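Local coordinates for protein YchN (Escherichia coli, PDB 1JX7) that is of unknown function but forms a homohexamer, a dimer of trimers, and belongs to the DsrE/DsrF-like family, whose better-known members are linked to sulfur transfer, at residues L24-R29 against L65-A70; R51-G56 against N60-L65; K3-A8 against A105-S110; G10-Y13 against S17-N20; P74-K79 against L101-Q106. All blocks are in the same frame, centred on the assembly; numbering follows the deposited sequence.

The five contacts build a three-layered alpha/beta subunit around one parallel sheet. Along the chain, contact 4 closes first, where the loop after strand 3-8 meets helix 17-31; contact 2 follows at the start of helix 61-70, and contact 1 joins these two helices side by side. Contacts 3 and 5 lie across the sheet, where helix 101-107 packs on strands 3-8 and 75-78; their centres are about 9 Å apart. Contacts 1 and 5 are about 17 Å apart between centres, on opposite sides of the chain's centre. Contacts 2 and 4 share the hydroxyl of Tyr-13. Helices thus pack both faces of the sheet, while all five contacts border other subunits of the hexamer.

Contact 1 (L24-R29 against L65-A70); sequences LAIALR and LEILTA
Helix 24-29 and helix 65-70 run in nearly the same direction, their segment axes 10.0 Å apart and inclined by 33°, with Ile-26 and Leu-68 as the pair whose CA atoms lie nearest. The meeting is wholly apolar. Ala-25 presents its methyl to the end of Leu-68, CB lying 3.7 Å from CD1; a side chain this small lets the branched leucine reach the backbone of the facing helix, with CD2 4.0 Å from the Ala-25 carbonyl oxygen. Beside it the Ile-26 chain passes slantwise over Leu-68, its CG1 4.0 Å from CG. Ile-26 also meets Ile-67, and these two chains cross at about a right angle. In each isoleucine CG2 is anti to the backbone N, which brings the two CG2 methyls to 4.0 Å, while the CD1 methyls meet further out. Isoleucine suits both positions because each offers the other two branches at once. Below this seam, Ala-25 and Leu-68 both rest on Leu-37 of strand 36-41, so the helix pair covers one face of the sheet; Leu-24 and Leu-28 of helix 17-31 turn instead to Leu-101 and Ala-105 of a neighbouring subunit.

Contact 2 (R51-G56 against N60-L65); sequences RGQKPG and NIQQML
Arg-51 brings its backbone up to the amide end of Gln-62, while its guanidinium group leaves the contact and gives a hydrogen bond from NH1 to the carbonyl oxygen of Leu-92. Gly-52 follows with a positive phi of 85°, a conformation that glycine adopts easily, and takes the chain past the same glutamine. Gln-53 and Gln-62 carry most of the contact. Gln-53 CB sits 3.7 Å from CB of Gln-62, and beyond CG the Gln-53 chain is extended (chi2 178°), so that it slants across the start of the helix. There its NE2 lies 3.5 Å from Gln-62 CG, and its OE1 approaches Ile-61 CB at 3.7 Å. The two glutamine amide planes stand 67° apart, so they are not stacked; the aliphatic parts of the chains pack instead. Lys-54 turns away and uses its backbone to hydrogen-bond to a neighbouring subunit. Pro-55 points back, setting CD 4.0 Å from CG of Asn-60, the two side chains crossing at about a right angle. Asn-60 is the N-cap of helix 61-70, a place where asparagine is common. Both ends of the buried Gln-53 amide have partners: NE2 gives hydrogen bonds to the carbonyl oxygens of Ala-48 and Leu-50, while OE1 and Ile-61 N each make a probable hydrogen bond with the hydroxyl of Tyr-13. Chemically, then, Gln-53 is held by its own loop and by a tyrosine that also bonds the helix start, while the methylenes of both glutamines supply the packing.

Contact 3 (K3-A8 against A105-S110); sequences KIVIVA and AQWTLS
Ser-110, across whose carbonyl oxygen Lys-3 is laid, holds the carbonyl oxygen of Gln-106 with two bonds: its OG and its backbone N both reach Gln-106 O at 3.0 Å, from opposite faces of the carbonyl plane. OG stands between the backbone N and the carbonyl carbon (chi1 63°), and a serine suits this place because its short hydroxyl can fold back on the carbonyl four residues earlier. Lys-3 lies alongside this turn. Its CD comes to 3.3 Å from Ser-110 O, and because the chain bends at chi3 (66°) its NZ stays near, 3.7 Å from Ser-110 OG and close to the like charge of Arg-38. An alanine in place of Lys-3 lacks the methylene chain and is likely to leave the carbonyl oxygen of Ser-110 uncovered on the strand side and without the lysine's charge. Two residues on, Val-5 points to the same side of the strand. Its CG2 packs 3.8 Å from CB of Trp-107, while CG1 meets the ring at its edge, 4.1 Å from CE3, the two side chains crossing at about a right angle. The wide indole suits a position between helix and sheet; it also makes a cation-pi contact with Arg-38 on the adjacent strand. Ile-4 and Ile-6 face away, Ile-6 meeting Ala-25 and Leu-28 of helix 17-31. Strand 3-8 lies between strands 36-41 and 113-116, and helix layers on both faces of such a parallel sheet are the hallmark of a three-layered alpha/beta fold.

Contact 4 (G10-Y13 against S17-N20); sequences GAPY and SLFN
Ser-17 begins the helix beside Gly-10, its OG 3.9 Å from the glycine CA. A side chain on Gly-10 would point toward the helix and this hydroxyl, so glycine suits the spot, where the CA atoms of Gly-10 and Leu-18 come within 5.0 Å. Leu-18 carries the contact. With CG swung anti to the backbone N (chi1 -161°), its CD1 methyl reaches into the bend of the loop, 3.2 Å from Gly-10 O and 3.3 Å from Pro-12 CG, and passes slantwise to the proline ring. The rigid proline ring offers its apolar face to that methyl, with CA, CB, CG and CD of Pro-12 all within 3.7 Å of Leu-18 CD1, and leans in turn on Ile-61. Phe-19 turns its ring elsewhere, stacking on Tyr-59, but its backbone N gives a weak hydrogen bond to a water that also accepts a weak one from Tyr-13 N. Asn-20 faces out to a neighbouring subunit, where its ND2 bonds to Ser-43 OG. The chemistry is thus mixed: one leucine methyl is buried against a proline and a backbone carbonyl, while a water weakly accepts from one N-H of the loop and one of the helix. Apolar packing does most of the joining.

Contact 5 (P74-K79 against L101-Q106); sequences PVKLCK and LVELAQ
Lys-76 and Glu-103 carry opposite charges and touch, yet not through those charges: a carboxylate oxygen rests against the lysine methylenes. Glu-103 OE1 lies 3.4 Å from Lys-76 CG, whereas it is 4.7 Å from NZ. The glutamate is stretched out, with CG anti to its own N (chi1 -179°), and comes across the lysine at about a right angle. The lysine bends at chi2 (-66°), and its NZ goes on to form a salt bridge with Glu-97. Glu-103 probably still feels that positive charge at longer range. A methionine in place of Lys-76 has no ammonium group and would probably leave Glu-97 without its salt-bridge mate. Lysine suits the position because its long apolar stem leaves the strand and packs against the Glu-103 carboxylate, while NZ reaches on to the neighbouring strand. Further along, Cys-78 SG makes a loose contact, coming only to 4.4 Å from Leu-101 N. This cysteine holds the N-cap position of helix 79-84 and, with Cys-81, resembles a CxxC helix-start pattern, though no role is established. Strand 75-78 runs between strands 36-41 and 96-99; helix 101-107 covers it, Leu-104 and Lys-76 both meet Phe-40, and Arg-23 of a neighbouring subunit packs on Cys-78 and Leu-101.

Contact 1 (L24-R29 against L65-A70)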
# COMPACT_ATOMS: atom_id res chain seq x y z
N LEU A 24 -1.80 20.11 1.88
CA LEU A 24 -1.71 20.82 0.61
C LEU A 24 -2.96 21.68 0.43
O LEU A 24 -2.89 22.79 -0.09
CB LEU A 24 -1.61 19.82 -0.54
CG LEU A 24 -1.00 20.31 -1.87
CD1 LEU A 24 -1.21 19.25 -2.93
CD2 LEU A 24 -1.62 21.59 -2.31
N ALA A 25 -4.09 21.15 0.87
CA ALA A 25 -5.37 21.84 0.77
C ALA A 25 -5.39 23.15 1.58
O ALA A 25 -5.80 24.19 1.08
CB ALA A 25 -6.51 20.93 1.23
N ILE A 26 -4.94 23.07 2.82
CA ILE A 26 -4.90 24.23 3.70
C ILE A 26 -3.92 25.23 3.10
O ILE A 26 -4.09 26.44 3.22
CB ILE A 26 -4.43 23.82 5.12
CG1 ILE A 26 -5.41 22.79 5.72
CG2 ILE A 26 -4.33 25.05 5.99
CD1 ILE A 26 -4.99 22.17 7.08
N ALA A 27 -2.89 24.70 2.43
CA ALA A 27 -1.86 25.53 1.82
C ALA A 27 -2.37 26.26 0.59
O ALA A 27 -2.03 27.42 0.37
CB ALA A 27 -0.66 24.68 1.45
N LEU A 28 -3.18 25.58 -0.22
CA LEU A 28 -3.71 26.20 -1.41
C LEU A 28 -4.56 27.40 -1.04
O LEU A 28 -4.48 28.46 -1.66
CB LEU A 28 -4.53 25.19 -2.21
CG LEU A 28 -3.64 24.10 -2.83
CD1 LEU A 28 -4.49 22.98 -3.40
CD2 LEU A 28 -2.75 24.73 -3.89
N ARG A 29 -5.37 27.23 0.00
CA ARG A 29 -6.22 28.30 0.47
C ARG A 29 -5.39 29.47 1.01
O ARG A 29 -5.69 30.62 0.71
CB ARG A 29 -7.17 27.80 1.56
CG ARG A 29 -8.60 27.64 1.08
CD ARG A 29 -9.04 28.85 0.26
NE ARG A 29 -10.44 28.79 -0.13
CZ ARG A 29 -11.45 28.96 0.71
NH1 ARG A 29 -11.21 29.21 2.00
NH2 ARG A 29 -12.70 28.88 0.28
N LEU A 65 -9.49 19.32 9.05
CA LEU A 65 -10.75 19.38 8.32
C LEU A 65 -11.59 20.56 8.80
O LEU A 65 -12.34 21.15 8.04
CB LEU A 65 -11.53 18.07 8.49
CG LEU A 65 -11.06 16.97 7.52
CD1 LEU A 65 -11.75 15.65 7.86
CD2 LEU A 65 -11.38 17.40 6.08
N GLU A 66 -11.46 20.89 10.08
CA GLU A 66 -12.21 22.00 10.64
C GLU A 66 -11.61 23.30 10.10
O GLU A 66 -12.34 24.27 9.82
CB GLU A 66 -12.16 21.95 12.16
CG GLU A 66 -12.62 20.60 12.68
CD GLU A 66 -12.87 20.57 14.17
OE1 GLU A 66 -12.00 21.05 14.93
OE2 GLU A 66 -13.94 20.07 14.57
N ILE A 67 -10.30 23.32 9.92
CA ILE A 67 -9.61 24.47 9.36
C ILE A 67 -10.15 24.72 7.95
O ILE A 67 -10.36 25.86 7.54
CB ILE A 67 -8.08 24.23 9.27
CG1 ILE A 67 -7.48 24.08 10.66
CG2 ILE A 67 -7.41 25.38 8.53
CD1 ILE A 67 -6.01 23.77 10.66
N LEU A 68 -10.38 23.64 7.20
CA LEU A 68 -10.90 23.75 5.85
C LEU A 68 -12.40 24.02 5.80
O LEU A 68 -12.86 24.81 4.97
CB LEU A 68 -10.58 22.49 5.05
CG LEU A 68 -9.19 22.31 4.43
CD1 LEU A 68 -9.04 20.88 3.92
CD2 LEU A 68 -8.98 23.31 3.30
N THR A 69 -13.18 23.40 6.68
CA THR A 69 -14.61 23.64 6.64
C THR A 69 -14.99 25.01 7.20
O THR A 69 -16.01 25.58 6.82
CB THR A 69 -15.43 22.53 7.37
OG1 THR A 69 -15.25 22.62 8.79
CG2 THR A 69 -15.02 21.15 6.87
N ALA A 70 -14.17 25.56 8.09
CA ALA A 70 -14.47 26.88 8.67
C ALA A 70 -14.43 27.96 7.57
O ALA A 70 -15.11 28.99 7.66
CB ALA A 70 -13.47 27.22 9.77

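Contact 2 (R51-G56 against N60-L65)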
# COMPACT_ATOMS: atom_id res chain seq x y z
N ARG A 51 -16.15 12.39 14.27
CA ARG A 51 -15.88 13.42 15.27
C ARG A 51 -15.23 12.77 16.48
O ARG A 51 -15.29 11.55 16.66
CB ARG A 51 -17.21 14.09 15.68
CG ARG A 51 -17.02 15.43 16.36
CD ARG A 51 -18.18 15.78 17.28
NE ARG A 51 -19.07 16.78 16.70
CZ ARG A 51 -19.72 16.62 15.56
NH1 ARG A 51 -19.58 15.51 14.85
NH2 ARG A 51 -20.54 17.58 15.12
N GLY A 52 -14.58 13.58 17.32
CA GLY A 52 -13.95 13.07 18.52
C GLY A 52 -12.55 12.50 18.38
O GLY A 52 -12.06 11.82 19.28
N GLN A 53 -11.90 12.77 17.25
CA GLN A 53 -10.55 12.28 17.03
C GLN A 53 -9.64 12.96 18.04
O GLN A 53 -9.61 14.19 18.14
CB GLN A 53 -10.09 12.59 15.60
CG GLN A 53 -10.97 11.93 14.55
CD GLN A 53 -10.57 12.26 13.13
OE1 GLN A 53 -9.41 12.08 12.74
NE2 GLN A 53 -11.53 12.72 12.34
N LYS A 54 -8.90 12.15 18.79
CA LYS A 54 -8.00 12.71 19.78
C LYS A 54 -6.76 11.86 19.96
O LYS A 54 -6.65 11.09 20.92
CB LYS A 54 -8.74 12.90 21.11
CG LYS A 54 -9.74 11.81 21.45
CD LYS A 54 -9.08 10.60 22.10
CE LYS A 54 -8.43 10.96 23.45
NZ LYS A 54 -7.79 9.79 24.14
N PRO A 55 -5.82 11.96 19.02
CA PRO A 55 -4.57 11.19 19.07
C PRO A 55 -3.60 11.91 19.99
O PRO A 55 -3.51 13.13 19.94
CB PRO A 55 -4.11 11.21 17.62
CG PRO A 55 -4.52 12.59 17.18
CD PRO A 55 -5.91 12.75 17.78
N GLY A 56 -2.89 11.17 20.83
CA GLY A 56 -1.95 11.80 21.73
C GLY A 56 -0.64 12.05 21.02
O GLY A 56 0.26 12.73 21.52
N ASN A 60 -3.48 15.90 13.74
CA ASN A 60 -4.87 15.65 14.03
C ASN A 60 -5.74 15.98 12.82
O ASN A 60 -6.08 17.14 12.57
CB ASN A 60 -5.32 16.47 15.23
CG ASN A 60 -6.69 16.09 15.70
OD1 ASN A 60 -6.85 15.19 16.53
ND2 ASN A 60 -7.71 16.76 15.17
N ILE A 61 -6.09 14.94 12.07
CA ILE A 61 -6.89 15.07 10.88
C ILE A 61 -8.20 15.80 11.11
O ILE A 61 -8.69 16.54 10.23
CB ILE A 61 -7.10 13.69 10.30
CG1 ILE A 61 -5.78 13.25 9.65
CG2 ILE A 61 -8.25 13.67 9.32
CD1 ILE A 61 -5.61 11.77 9.55
N GLN A 62 -8.77 15.63 12.30
CA GLN A 62 -10.02 16.31 12.59
C GLN A 62 -9.84 17.81 12.49
O GLN A 62 -10.62 18.49 11.83
CB GLN A 62 -10.48 15.94 13.99
CG GLN A 62 -11.97 15.75 14.08
CD GLN A 62 -12.53 16.19 15.39
OE1 GLN A 62 -12.72 17.38 15.63
NE2 GLN A 62 -12.79 15.23 16.27
N GLN A 63 -8.79 18.32 13.13
CA GLN A 63 -8.48 19.75 13.13
C GLN A 63 -8.23 20.30 11.74
O GLN A 63 -8.66 21.41 11.42
CB GLN A 63 -7.26 20.05 14.01
CG GLN A 63 -6.75 21.49 13.87
CD GLN A 63 -5.38 21.71 14.49
OE1 GLN A 63 -5.24 21.84 15.71
NE2 GLN A 63 -4.35 21.75 13.66
N MSE A 64 -7.51 19.54 10.91
CA MSE A 64 -7.21 19.97 9.56
C MSE A 64 -8.47 20.10 8.71
O MSE A 64 -8.53 20.90 7.78
CB MSE A 64 -6.20 19.00 8.91
CG MSE A 64 -4.81 19.09 9.52
SE MSE A 64 -3.68 17.85 8.93
CE MSE A 64 -4.43 16.54 9.59
N LEU A 65 -9.49 19.32 9.05
CA LEU A 65 -10.75 19.38 8.32
C LEU A 65 -11.59 20.56 8.80
O LEU A 65 -12.34 21.15 8.04
CB LEU A 65 -11.53 18.07 8.49
CG LEU A 65 -11.06 16.97 7.52
CD1 LEU A 65 -11.75 15.65 7.86
CD2 LEU A 65 -11.38 17.40 6.08

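Contact 3 (K3-A8 against A105-S110)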
# COMPACT_ATOMS: atom_id res chain seq x y z
N LYS A 3 -11.11 26.56 -10.22
CA LYS A 3 -11.74 25.47 -9.50
C LYS A 3 -10.78 24.30 -9.35
O LYS A 3 -10.32 23.71 -10.34
CB LYS A 3 -13.02 25.01 -10.21
CG LYS A 3 -14.11 26.07 -10.22
CD LYS A 3 -15.47 25.49 -10.58
CE LYS A 3 -15.98 24.53 -9.52
NZ LYS A 3 -17.38 24.08 -9.74
N ILE A 4 -10.48 23.96 -8.11
CA ILE A 4 -9.58 22.85 -7.82
C ILE A 4 -10.27 21.79 -6.97
O ILE A 4 -10.77 22.08 -5.89
CB ILE A 4 -8.33 23.33 -7.08
CG1 ILE A 4 -7.44 24.14 -8.02
CG2 ILE A 4 -7.59 22.14 -6.50
CD1 ILE A 4 -6.26 24.78 -7.31
N VAL A 5 -10.30 20.56 -7.48
CA VAL A 5 -10.90 19.46 -6.76
C VAL A 5 -9.78 18.58 -6.24
O VAL A 5 -8.79 18.32 -6.95
CB VAL A 5 -11.82 18.61 -7.67
CG1 VAL A 5 -12.33 17.40 -6.91
CG2 VAL A 5 -12.98 19.45 -8.17
N ILE A 6 -9.92 18.13 -4.99
CA ILE A 6 -8.92 17.26 -4.39
C ILE A 6 -9.63 15.98 -3.97
O ILE A 6 -10.64 16.01 -3.29
CB ILE A 6 -8.27 17.90 -3.15
CG1 ILE A 6 -7.18 18.88 -3.58
CG2 ILE A 6 -7.70 16.81 -2.22
CD1 ILE A 6 -6.33 19.42 -2.43
N VAL A 7 -9.10 14.84 -4.39
CA VAL A 7 -9.70 13.58 -4.01
C VAL A 7 -8.72 12.86 -3.09
O VAL A 7 -7.52 13.12 -3.12
CB VAL A 7 -10.02 12.71 -5.24
CG1 VAL A 7 -11.07 11.68 -4.87
CG2 VAL A 7 -10.54 13.58 -6.37
N ALA A 8 -9.24 11.97 -2.25
CA ALA A 8 -8.40 11.23 -1.33
C ALA A 8 -8.96 9.83 -1.09
O ALA A 8 -10.17 9.65 -0.90
CB ALA A 8 -8.29 11.98 -0.02
N ALA A 105 -18.13 12.94 -10.07
CA ALA A 105 -18.18 12.90 -11.53
C ALA A 105 -19.10 14.04 -11.90
O ALA A 105 -20.27 13.82 -12.22
CB ALA A 105 -18.76 11.58 -11.99
N GLN A 106 -18.57 15.25 -11.84
CA GLN A 106 -19.32 16.47 -12.13
C GLN A 106 -18.36 17.57 -11.70
O GLN A 106 -18.06 18.48 -12.47
CB GLN A 106 -20.59 16.52 -11.29
CG GLN A 106 -21.45 17.75 -11.52
CD GLN A 106 -22.58 17.87 -10.52
OE1 GLN A 106 -23.46 17.00 -10.44
NE2 GLN A 106 -22.57 18.95 -9.73
N TRP A 107 -17.90 17.46 -10.46
CA TRP A 107 -16.92 18.40 -9.93
C TRP A 107 -15.70 18.27 -10.85
O TRP A 107 -15.06 19.26 -11.20
CB TRP A 107 -16.50 17.98 -8.53
CG TRP A 107 -17.39 18.45 -7.44
CD1 TRP A 107 -18.61 19.03 -7.56
CD2 TRP A 107 -17.12 18.35 -6.03
NE1 TRP A 107 -19.14 19.29 -6.32
CE2 TRP A 107 -18.25 18.86 -5.36
CE3 TRP A 107 -16.06 17.84 -5.28
CZ2 TRP A 107 -18.33 18.92 -3.97
CZ3 TRP A 107 -16.14 17.88 -3.89
CH2 TRP A 107 -17.28 18.42 -3.25
N THR A 108 -15.42 17.03 -11.24
CA THR A 108 -14.30 16.70 -12.11
C THR A 108 -14.44 17.35 -13.48
O THR A 108 -13.49 17.92 -14.01
CB THR A 108 -14.20 15.18 -12.33
OG1 THR A 108 -13.95 14.52 -11.09
CG2 THR A 108 -13.10 14.86 -13.30
N LEU A 109 -15.64 17.24 -14.05
CA LEU A 109 -15.92 17.80 -15.36
C LEU A 109 -15.89 19.33 -15.39
O LEU A 109 -15.55 19.93 -16.41
CB LEU A 109 -17.28 17.29 -15.85
CG LEU A 109 -17.28 15.91 -16.52
CD1 LEU A 109 -18.71 15.46 -16.78
CD2 LEU A 109 -16.49 15.97 -17.82
N SER A 110 -16.24 19.96 -14.27
CA SER A 110 -16.28 21.42 -14.21
C SER A 110 -15.13 22.01 -13.39
O SER A 110 -15.30 23.05 -12.74
CB SER A 110 -17.62 21.88 -13.61
OG SER A 110 -17.77 21.43 -12.27

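Contact 4 (G10-Y13 against S17-N20)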
# COMPACT_ATOMS: atom_id res chain seq x y z
N GLY A 10 -6.80 7.53 0.90
CA GLY A 10 -6.14 7.08 2.12
C GLY A 10 -6.85 7.10 3.47
O GLY A 10 -7.56 8.05 3.80
N ALA A 11 -6.62 6.06 4.25
CA ALA A 11 -7.19 5.96 5.59
C ALA A 11 -6.44 6.93 6.49
O ALA A 11 -5.22 7.04 6.40
CB ALA A 11 -7.05 4.53 6.14
N PRO A 12 -7.17 7.66 7.35
CA PRO A 12 -6.52 8.62 8.25
C PRO A 12 -5.46 7.96 9.10
O PRO A 12 -5.60 6.80 9.49
CB PRO A 12 -7.69 9.12 9.11
CG PRO A 12 -8.87 8.94 8.23
CD PRO A 12 -8.63 7.63 7.55
N TYR A 13 -4.38 8.67 9.40
CA TYR A 13 -3.31 8.20 10.28
C TYR A 13 -2.52 6.95 9.94
O TYR A 13 -1.36 6.84 10.31
CB TYR A 13 -3.89 7.94 11.65
CG TYR A 13 -4.56 9.14 12.23
CD1 TYR A 13 -3.82 10.22 12.67
CD2 TYR A 13 -5.95 9.21 12.32
CE1 TYR A 13 -4.44 11.37 13.19
CE2 TYR A 13 -6.58 10.35 12.83
CZ TYR A 13 -5.82 11.43 13.26
OH TYR A 13 -6.45 12.54 13.78
N SER A 17 -0.71 9.78 2.80
CA SER A 17 -1.37 10.41 1.67
C SER A 17 -2.53 11.32 2.07
O SER A 17 -2.63 12.43 1.57
CB SER A 17 -1.86 9.33 0.71
OG SER A 17 -2.49 8.27 1.42
N LEU A 18 -3.39 10.86 2.96
CA LEU A 18 -4.53 11.66 3.39
C LEU A 18 -4.03 12.92 4.08
O LEU A 18 -4.48 14.03 3.79
CB LEU A 18 -5.39 10.85 4.35
CG LEU A 18 -6.83 11.31 4.56
CD1 LEU A 18 -7.38 10.59 5.78
CD2 LEU A 18 -6.90 12.82 4.77
N PHE A 19 -3.09 12.74 5.01
CA PHE A 19 -2.51 13.85 5.74
C PHE A 19 -1.92 14.87 4.77
O PHE A 19 -2.12 16.08 4.94
CB PHE A 19 -1.41 13.34 6.68
CG PHE A 19 -0.59 14.43 7.32
CD1 PHE A 19 -1.21 15.43 8.08
CD2 PHE A 19 0.79 14.48 7.15
CE1 PHE A 19 -0.46 16.45 8.67
CE2 PHE A 19 1.55 15.48 7.74
CZ PHE A 19 0.93 16.48 8.49
N ASN A 20 -1.21 14.40 3.76
CA ASN A 20 -0.62 15.30 2.78
C ASN A 20 -1.67 16.06 1.97
O ASN A 20 -1.47 17.23 1.64
CB ASN A 20 0.31 14.54 1.83
CG ASN A 20 1.64 14.20 2.47
OD1 ASN A 20 2.12 14.92 3.36
ND2 ASN A 20 2.27 13.13 2.00
O HOH W 1 -3.18 10.30 7.09

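Contact 5 (P74-K79 against L101-Q106)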
# COMPACT_ATOMS: atom_id res chain seq x y z
N PRO A 74 -15.91 22.99 0.72
CA PRO A 74 -16.76 21.80 0.79
C PRO A 74 -15.96 20.50 0.94
O PRO A 74 -14.96 20.28 0.25
CB PRO A 74 -17.54 21.84 -0.52
CG PRO A 74 -17.46 23.29 -0.95
CD PRO A 74 -16.06 23.67 -0.58
N VAL A 75 -16.42 19.66 1.85
CA VAL A 75 -15.78 18.37 2.11
C VAL A 75 -16.86 17.30 2.01
O VAL A 75 -17.72 17.20 2.88
CB VAL A 75 -15.15 18.36 3.53
CG1 VAL A 75 -14.75 16.94 3.92
CG2 VAL A 75 -13.95 19.30 3.57
N LYS A 76 -16.80 16.50 0.96
CA LYS A 76 -17.79 15.44 0.77
C LYS A 76 -17.27 14.03 0.97
O LYS A 76 -16.18 13.68 0.50
CB LYS A 76 -18.40 15.57 -0.64
CG LYS A 76 -19.34 16.76 -0.81
CD LYS A 76 -20.58 16.59 0.06
CE LYS A 76 -21.61 17.67 -0.19
NZ LYS A 76 -22.89 17.40 0.55
N LEU A 77 -18.04 13.22 1.68
CA LEU A 77 -17.69 11.83 1.93
C LEU A 77 -18.57 10.98 0.99
O LEU A 77 -19.78 11.20 0.91
CB LEU A 77 -17.97 11.44 3.38
CG LEU A 77 -17.43 12.30 4.51
CD1 LEU A 77 -17.76 11.64 5.84
CD2 LEU A 77 -15.93 12.48 4.40
N CYS A 78 -17.96 10.02 0.29
CA CYS A 78 -18.71 9.18 -0.64
C CYS A 78 -19.75 8.31 0.04
O CYS A 78 -19.45 7.53 0.96
CB CYS A 78 -17.75 8.30 -1.43
SG CYS A 78 -18.52 7.52 -2.87
N LYS A 79 -20.99 8.43 -0.43
CA LYS A 79 -22.14 7.69 0.09
C LYS A 79 -21.94 6.17 0.19
O LYS A 79 -22.08 5.58 1.26
CB LYS A 79 -23.34 8.00 -0.78
CG LYS A 79 -24.62 7.35 -0.34
CD LYS A 79 -25.10 7.92 0.97
CE LYS A 79 -26.57 7.65 1.11
NZ LYS A 79 -27.23 8.09 -0.14
N LEU A 101 -20.86 9.63 -5.90
CA LEU A 101 -19.98 9.47 -7.04
C LEU A 101 -20.41 10.41 -8.15
O LEU A 101 -19.59 11.04 -8.81
CB LEU A 101 -20.02 8.04 -7.57
CG LEU A 101 -19.24 7.82 -8.87
CD1 LEU A 101 -17.74 7.93 -8.60
CD2 LEU A 101 -19.59 6.46 -9.44
N VAL A 102 -21.73 10.49 -8.35
CA VAL A 102 -22.33 11.34 -9.37
C VAL A 102 -21.82 12.76 -9.21
O VAL A 102 -21.60 13.45 -10.19
CB VAL A 102 -23.89 11.33 -9.27
CG1 VAL A 102 -24.49 12.49 -10.08
CG2 VAL A 102 -24.43 10.02 -9.77
N GLU A 103 -21.64 13.19 -7.96
CA GLU A 103 -21.16 14.53 -7.67
C GLU A 103 -19.68 14.65 -8.02
O GLU A 103 -19.27 15.62 -8.68
CB GLU A 103 -21.39 14.88 -6.20
CG GLU A 103 -20.94 16.28 -5.81
CD GLU A 103 -21.31 16.64 -4.38
OE1 GLU A 103 -21.13 15.78 -3.48
OE2 GLU A 103 -21.77 17.77 -4.15
N LEU A 104 -18.88 13.68 -7.60
CA LEU A 104 -17.45 13.71 -7.90
C LEU A 104 -17.35 13.78 -9.41
O LEU A 104 -16.57 14.58 -9.95
CB LEU A 104 -16.77 12.44 -7.41
CG LEU A 104 -15.28 12.54 -7.08
CD1 LEU A 104 -14.69 11.15 -7.18
CD2 LEU A 104 -14.54 13.49 -8.03
N ALA A 105 -18.13 12.94 -10.07
CA ALA A 105 -18.18 12.90 -11.53
C ALA A 105 -19.10 14.04 -11.90
O ALA A 105 -20.27 13.82 -12.22
CB ALA A 105 -18.76 11.58 -11.99
N GLN A 106 -18.57 15.25 -11.84
CA GLN A 106 -19.32 16.47 -12.13
C GLN A 106 -18.36 17.57 -11.70
O GLN A 106 -18.06 18.48 -12.47
CB GLN A 106 -20.59 16.52 -11.29
CG GLN A 106 -21.45 17.75 -11.52
CD GLN A 106 -22.58 17.87 -10.52
OE1 GLN A 106 -23.46 17.00 -10.44
NE2 GLN A 106 -22.57 18.95 -9.73